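Local coordinates for protein carboxylase (Deinococcus radiodurans, PDB 5H80) that probably catalyses the ATP-dependent carboxylation of biotin, as the biotin carboxylase domain of a single-chain bacterial carboxylase, at residues V157-L169 with Y227-I238. Residues are numbered along the deposited sequence; the frame is centred on the assembly and turned at random.
Sequences VPVIPGTDGATTL and YAERLIERARHI
I160 packs against E229 and I232 through two branches. Its CG2 lies 3.6 Å from CG of E229, and the two side chains cross at about a right angle. The CG1 branch of I160 sits beside the backbone N (chi1 -66°) and carries its CD1 to 3.9 Å from CG1 of I232. I160 also packs on L305, Y313 and I315 of strands 299-306 and 312-318 in the neighbouring antiparallel sheet. Cutting it back to an alanine removes both branches and is likely to open a gap between E229, I232 and these two strands. Further along, CB of T163 is 3.3 Å from O of Y227, and OG1 lies near the A228 methyl. The carbonyl O of T163 meets the Y227 ring at its edge, in plane, 3.4 Å from CD1. The ring's OH is hydrogen-bonded to K145, which also forms a salt bridge with E229. Two backbone bonds link the segments: R230 N to P161 O (3.0 Å) and T163 N to A228 O (2.9 Å). They flank G162 and E229, a non-hydrogen-bonded antiparallel pair. This single bridge adds the 157-169 loop to edge strand 229-230 of the small antiparallel sheet, within an ATP-grasp domain of the biotin carboxylase family.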
ATOM      1  N   VAL A 157      20.144 -11.446  29.586  1.00 32.18           N
ATOM      2  CA  VAL A 157      19.247 -10.429  29.101  1.00 34.06           C
ATOM      3  C   VAL A 157      18.698  -9.699  30.331  1.00 31.02           C
ATOM      4  O   VAL A 157      18.054 -10.339  31.227  1.00 32.27           O
ATOM      5  CB  VAL A 157      18.076 -10.998  28.222  1.00 31.62           C
ATOM      6  CG1 VAL A 157      17.117  -9.892  27.880  1.00 35.14           C
ATOM      7  CG2 VAL A 157      18.572 -11.720  26.971  1.00 33.77           C
ATOM      8  N   PRO A 158      18.896  -8.346  30.421  1.00 29.97           N
ATOM      9  CA  PRO A 158      18.430  -7.616  31.585  1.00 31.79           C
ATOM     10  C   PRO A 158      16.966  -7.576  31.721  1.00 31.64           C
ATOM     11  O   PRO A 158      16.262  -7.519  30.681  1.00 32.32           O
ATOM     12  CB  PRO A 158      18.951  -6.196  31.408  1.00 32.13           C
ATOM     13  CG  PRO A 158      19.876  -6.245  30.296  1.00 37.30           C
ATOM     14  CD  PRO A 158      19.500  -7.404  29.451  1.00 36.30           C
ATOM     15  N   VAL A 159      16.537  -7.739  32.980  1.00 31.09           N
ATOM     16  CA  VAL A 159      15.166  -7.538  33.402  1.00 33.29           C
ATOM     17  C   VAL A 159      15.020  -6.477  34.510  1.00 30.48           C
ATOM     18  O   VAL A 159      15.973  -6.192  35.249  1.00 30.30           O
ATOM     19  CB  VAL A 159      14.497  -8.880  33.837  1.00 31.71           C
ATOM     20  CG1 VAL A 159      14.647  -9.982  32.797  1.00 33.05           C
ATOM     21  CG2 VAL A 159      15.139  -9.380  35.132  1.00 37.94           C
ATOM     22  N   ILE A 160      13.824  -5.979  34.646  1.00 29.83           N
ATOM     23  CA  ILE A 160      13.498  -4.935  35.549  1.00 34.51           C
ATOM     24  C   ILE A 160      13.717  -5.447  36.982  1.00 45.75           C
ATOM     25  O   ILE A 160      13.368  -6.602  37.276  1.00 50.35           O
ATOM     26  CB  ILE A 160      12.089  -4.404  35.406  1.00 35.71           C
ATOM     27  CG1 ILE A 160      11.921  -3.703  34.038  1.00 32.14           C
ATOM     28  CG2 ILE A 160      11.819  -3.363  36.484  1.00 33.83           C
ATOM     29  CD1 ILE A 160      10.557  -3.110  33.782  1.00 34.55           C
ATOM     30  N   PRO A 161      14.270  -4.597  37.870  1.00 45.61           N
ATOM     31  CA  PRO A 161      14.372  -5.071  39.249  1.00 44.05           C
ATOM     32  C   PRO A 161      13.006  -5.229  39.887  1.00 42.79           C
ATOM     33  O   PRO A 161      12.042  -4.458  39.638  1.00 45.72           O
ATOM     34  CB  PRO A 161      15.274  -4.000  39.915  1.00 43.88           C
ATOM     35  CG  PRO A 161      16.135  -3.594  38.780  1.00 44.24           C
ATOM     36  CD  PRO A 161      15.117  -3.391  37.696  1.00 41.22           C
ATOM     37  N   GLY A 162      12.847  -6.319  40.618  1.00 49.16           N
ATOM     38  CA  GLY A 162      11.506  -6.663  41.066  1.00 45.56           C
ATOM     39  C   GLY A 162      11.529  -7.805  42.077  1.00 48.82           C
ATOM     40  O   GLY A 162      12.591  -8.340  42.349  1.00 38.46           O
ATOM     41  N   THR A 163      10.355  -8.093  42.644  1.00 54.93           N
ATOM     42  CA  THR A 163      10.101  -9.315  43.419  1.00 65.53           C
ATOM     43  C   THR A 163       9.632 -10.384  42.443  1.00 64.40           C
ATOM     44  O   THR A 163       8.569 -10.210  41.811  1.00 66.10           O
ATOM     45  CB  THR A 163       8.981  -9.107  44.461  1.00 60.98           C
ATOM     46  OG1 THR A 163       9.307  -7.991  45.276  1.00 67.59           O
ATOM     47  CG2 THR A 163       8.822 -10.344  45.361  1.00 69.42           C
ATOM     48  N   ASP A 164      10.385 -11.486  42.347  1.00 70.96           N
ATOM     49  CA  ASP A 164      10.130 -12.545  41.324  1.00 79.77           C
ATOM     50  C   ASP A 164       8.792 -13.286  41.436  1.00 83.24           C
ATOM     51  O   ASP A 164       8.148 -13.613  40.414  1.00 85.60           O
ATOM     52  CB  ASP A 164      11.238 -13.610  41.311  1.00 77.48           C
ATOM     53  CG  ASP A 164      10.958 -14.749  40.293  1.00 77.96           C
ATOM     54  OD1 ASP A 164      10.231 -14.518  39.296  1.00 61.95           O
ATOM     55  OD2 ASP A 164      11.446 -15.877  40.513  1.00 78.17           O
ATOM     56  N   GLY A 165       8.415 -13.608  42.664  1.00 72.34           N
ATOM     57  CA  GLY A 165       7.160 -14.264  42.884  1.00 75.01           C
ATOM     58  C   GLY A 165       6.433 -13.734  44.081  1.00 67.36           C
ATOM     59  O   GLY A 165       6.986 -12.973  44.872  1.00 69.19           O
ATOM     60  N   ALA A 166       5.187 -14.186  44.192  1.00 67.32           N
ATOM     61  CA  ALA A 166       4.359 -14.042  45.372  1.00 69.55           C
ATOM     62  C   ALA A 166       4.469 -12.592  45.745  1.00 79.28           C
ATOM     63  O   ALA A 166       4.199 -11.732  44.871  1.00 86.09           O
ATOM     64  CB  ALA A 166       4.839 -14.989  46.469  1.00 64.87           C
ATOM     65  N   THR A 167       4.893 -12.317  46.985  1.00 78.37           N
ATOM     66  CA  THR A 167       5.399 -11.014  47.385  1.00 83.65           C
ATOM     67  C   THR A 167       5.453 -11.010  48.937  1.00 75.91           C
ATOM     68  O   THR A 167       4.435 -10.991  49.605  1.00 76.41           O
ATOM     69  CB  THR A 167       4.589  -9.833  46.734  1.00 85.18           C
ATOM     70  OG1 THR A 167       5.083  -8.578  47.209  1.00 83.89           O
ATOM     71  CG2 THR A 167       3.028  -9.981  46.953  1.00 88.17           C
ATOM     72  N   THR A 168       6.658 -11.100  49.492  1.00 72.60           N
ATOM     73  CA  THR A 168       6.873 -11.176  50.952  1.00 68.82           C
ATOM     74  C   THR A 168       6.095 -10.032  51.730  1.00 75.30           C
ATOM     75  O   THR A 168       5.654 -10.224  52.858  1.00 71.56           O
ATOM     76  CB  THR A 168       8.402 -11.195  51.267  1.00 71.07           C
ATOM     77  OG1 THR A 168       9.020 -10.070  50.649  1.00 68.47           O
ATOM     78  CG2 THR A 168       9.120 -12.444  50.698  1.00 60.94           C
ATOM     79  N   LEU A 169       5.971  -8.852  51.105  1.00 80.71           N
ATOM     80  CA  LEU A 169       4.856  -7.859  51.291  1.00 83.75           C
ATOM     81  C   LEU A 169       4.817  -6.876  52.430  1.00 80.17           C
ATOM     82  O   LEU A 169       4.335  -5.763  52.261  1.00 81.25           O
ATOM     83  CB  LEU A 169       3.459  -8.486  51.240  1.00 90.65           C
ATOM     84  CG  LEU A 169       2.833  -8.396  49.851  1.00 94.95           C
ATOM     85  CD1 LEU A 169       1.460  -9.081  49.830  1.00 99.91           C
ATOM     86  CD2 LEU A 169       2.835  -6.996  49.210  1.00 88.55           C
ATOM     87  N   TYR A 227       3.371  -5.792  42.114  1.00 42.85           N
ATOM     88  CA  TYR A 227       4.009  -6.792  43.019  1.00 58.89           C
ATOM     89  C   TYR A 227       5.477  -6.460  43.285  1.00 57.25           C
ATOM     90  O   TYR A 227       6.351  -7.359  43.357  1.00 67.26           O
ATOM     91  CB  TYR A 227       3.867  -8.238  42.494  1.00 64.31           C
ATOM     92  CG  TYR A 227       4.335  -8.381  41.061  1.00 71.30           C
ATOM     93  CD1 TYR A 227       5.651  -8.786  40.748  1.00 77.19           C
ATOM     94  CD2 TYR A 227       3.477  -8.073  40.009  1.00 75.23           C
ATOM     95  CE1 TYR A 227       6.074  -8.880  39.429  1.00 78.19           C
ATOM     96  CE2 TYR A 227       3.895  -8.164  38.694  1.00 76.38           C
ATOM     97  CZ  TYR A 227       5.182  -8.571  38.412  1.00 77.11           C
ATOM     98  OH  TYR A 227       5.544  -8.667  37.104  1.00 76.02           O
ATOM     99  N   ALA A 228       5.725  -5.161  43.519  1.00 62.72           N
ATOM    100  CA  ALA A 228       7.085  -4.608  43.647  1.00 59.13           C
ATOM    101  C   ALA A 228       7.897  -4.792  42.362  1.00 52.99           C
ATOM    102  O   ALA A 228       8.644  -5.781  42.184  1.00 47.50           O
ATOM    103  CB  ALA A 228       7.834  -5.165  44.855  1.00 54.09           C
ATOM    104  N   GLU A 229       7.711  -3.824  41.472  1.00 48.87           N
ATOM    105  CA  GLU A 229       8.664  -3.593  40.410  1.00 45.12           C
ATOM    106  C   GLU A 229       9.189  -2.189  40.452  1.00 32.75           C
ATOM    107  O   GLU A 229       8.393  -1.276  40.620  1.00 38.54           O
ATOM    108  CB  GLU A 229       7.974  -3.821  39.065  1.00 45.31           C
ATOM    109  CG  GLU A 229       8.908  -4.556  38.149  1.00 44.10           C
ATOM    110  CD  GLU A 229       8.208  -5.043  36.896  1.00 41.48           C
ATOM    111  OE1 GLU A 229       8.476  -6.226  36.640  1.00 41.78           O
ATOM    112  OE2 GLU A 229       7.422  -4.222  36.242  1.00 41.15           O
ATOM    113  N   ARG A 230      10.481  -1.999  40.190  1.00 34.85           N
ATOM    114  CA  ARG A 230      11.007  -0.606  39.938  1.00 32.93           C
ATOM    115  C   ARG A 230      10.189   0.071  38.822  1.00 34.43           C
ATOM    116  O   ARG A 230      10.002  -0.558  37.752  1.00 40.72           O
ATOM    117  CB  ARG A 230      12.524  -0.644  39.619  1.00 30.31           C
ATOM    118  CG  ARG A 230      13.135   0.686  39.214  1.00 33.98           C
ATOM    119  CD  ARG A 230      14.607   0.552  38.942  1.00 37.65           C
ATOM    120  NE  ARG A 230      15.172   1.875  38.660  1.00 36.68           N
ATOM    121  CZ  ARG A 230      15.725   2.683  39.554  1.00 38.35           C
ATOM    122  NH1 ARG A 230      15.995   2.269  40.801  1.00 32.45           N
ATOM    123  NH2 ARG A 230      16.212   3.831  39.110  1.00 32.22           N
ATOM    124  N   LEU A 231       9.675   1.291  39.054  1.00 35.93           N
ATOM    125  CA  LEU A 231       8.959   2.046  37.994  1.00 33.30           C
ATOM    126  C   LEU A 231      10.083   2.519  37.045  1.00 40.18           C
ATOM    127  O   LEU A 231      11.031   3.235  37.478  1.00 41.60           O
ATOM    128  CB  LEU A 231       8.155   3.202  38.574  1.00 41.33           C
ATOM    129  CG  LEU A 231       7.258   3.967  37.597  1.00 41.93           C
ATOM    130  CD1 LEU A 231       6.196   3.045  37.051  1.00 44.29           C
ATOM    131  CD2 LEU A 231       6.649   5.198  38.229  1.00 45.28           C
ATOM    132  N   ILE A 232      10.035   2.075  35.778  1.00 39.16           N
ATOM    133  CA  ILE A 232      11.037   2.521  34.784  1.00 40.29           C
ATOM    134  C   ILE A 232      10.454   3.734  34.088  1.00 36.17           C
ATOM    135  O   ILE A 232       9.384   3.713  33.397  1.00 32.90           O
ATOM    136  CB  ILE A 232      11.477   1.447  33.787  1.00 44.98           C
ATOM    137  CG1 ILE A 232      12.170   0.324  34.555  1.00 42.93           C
ATOM    138  CG2 ILE A 232      12.310   2.044  32.632  1.00 47.53           C
ATOM    139  CD1 ILE A 232      13.650   0.226  34.425  1.00 39.59           C
ATOM    140  N   GLU A 233      11.234   4.798  34.268  1.00 35.28           N
ATOM    141  CA  GLU A 233      10.817   6.126  33.930  1.00 37.67           C
ATOM    142  C   GLU A 233      11.716   6.609  32.724  1.00 30.33           C
ATOM    143  O   GLU A 233      12.859   6.135  32.512  1.00 35.30           O
ATOM    144  CB  GLU A 233      11.031   7.028  35.149  1.00 34.85           C
ATOM    145  CG  GLU A 233      10.189   6.632  36.357  1.00 37.55           C
ATOM    146  CD  GLU A 233      10.149   7.744  37.400  1.00 38.86           C
ATOM    147  OE1 GLU A 233      11.179   7.847  38.091  1.00 43.95           O
ATOM    148  OE2 GLU A 233       9.106   8.443  37.501  1.00 40.79           O
ATOM    149  N   ARG A 234      11.161   7.561  32.005  1.00 35.82           N
ATOM    150  CA  ARG A 234      11.821   8.086  30.884  1.00 29.12           C
ATOM    151  C   ARG A 234      12.323   7.091  29.874  1.00 28.57           C
ATOM    152  O   ARG A 234      13.377   7.269  29.253  1.00 30.65           O
ATOM    153  CB  ARG A 234      13.008   8.913  31.361  1.00 29.41           C
ATOM    154  CG  ARG A 234      12.559  10.224  31.870  1.00 35.80           C
ATOM    155  CD  ARG A 234      13.624  10.927  32.646  1.00 40.66           C
ATOM    156  NE  ARG A 234      14.283  10.121  33.666  1.00 43.03           N
ATOM    157  CZ  ARG A 234      13.802   9.819  34.880  1.00 49.89           C
ATOM    158  NH1 ARG A 234      12.588  10.207  35.265  1.00 51.32           N
ATOM    159  NH2 ARG A 234      14.562   9.081  35.709  1.00 46.79           N
ATOM    160  N   ALA A 235      11.588   6.025  29.699  1.00 26.79           N
ATOM    161  CA  ALA A 235      11.889   5.038  28.680  1.00 27.09           C
ATOM    162  C   ALA A 235      10.911   4.955  27.488  1.00 22.84           C
ATOM    163  O   ALA A 235       9.711   5.274  27.551  1.00 27.64           O
ATOM    164  CB  ALA A 235      12.033   3.692  29.290  1.00 33.32           C
ATOM    165  N   ARG A 236      11.480   4.513  26.390  1.00 24.60           N
ATOM    166  CA  ARG A 236      10.776   4.060  25.220  1.00 22.08           C
ATOM    167  C   ARG A 236      10.462   2.534  25.186  1.00 20.98           C
ATOM    168  O   ARG A 236      11.210   1.710  25.696  1.00 23.98           O
ATOM    169  CB  ARG A 236      11.568   4.496  23.958  1.00 23.85           C
ATOM    170  CG  ARG A 236      11.598   6.024  23.822  1.00 24.42           C
ATOM    171  CD  ARG A 236      12.657   6.468  22.762  1.00 26.22           C
ATOM    172  NE  ARG A 236      12.429   5.821  21.431  1.00 26.15           N
ATOM    173  CZ  ARG A 236      13.128   6.102  20.330  1.00 26.67           C
ATOM    174  NH1 ARG A 236      14.177   6.980  20.361  1.00 25.48           N
ATOM    175  NH2 ARG A 236      12.901   5.449  19.219  1.00 24.49           N
ATOM    176  N   HIS A 237       9.340   2.204  24.529  1.00 22.61           N
ATOM    177  CA  HIS A 237       8.876   0.864  24.356  1.00 21.85           C
ATOM    178  C   HIS A 237       9.361   0.492  22.999  1.00 23.40           C
ATOM    179  O   HIS A 237       8.874   1.035  22.049  1.00 20.46           O
ATOM    180  CB  HIS A 237       7.387   0.752  24.423  1.00 24.86           C
ATOM    181  CG  HIS A 237       6.863  -0.624  24.106  1.00 29.36           C
ATOM    182  ND1 HIS A 237       6.225  -1.401  25.046  1.00 34.85           N
ATOM    183  CD2 HIS A 237       6.868  -1.369  22.962  1.00 29.96           C
ATOM    184  CE1 HIS A 237       5.917  -2.575  24.524  1.00 28.90           C
ATOM    185  NE2 HIS A 237       6.178  -2.534  23.231  1.00 31.08           N
ATOM    186  N   ILE A 238      10.332  -0.382  22.964  1.00 20.79           N
ATOM    187  CA  ILE A 238      10.910  -0.899  21.686  1.00 23.78           C
ATOM    188  C   ILE A 238      10.881  -2.435  21.644  1.00 27.33           C
ATOM    189  O   ILE A 238      11.297  -3.088  22.573  1.00 24.14           O
ATOM    190  CB  ILE A 238      12.318  -0.354  21.481  1.00 21.35           C
ATOM    191  CG1 ILE A 238      12.416   1.183  21.517  1.00 22.48           C
ATOM    192  CG2 ILE A 238      12.770  -0.775  20.098  1.00 20.14           C
ATOM    193  CD1 ILE A 238      13.827   1.775  21.227  1.00 23.09           C
TER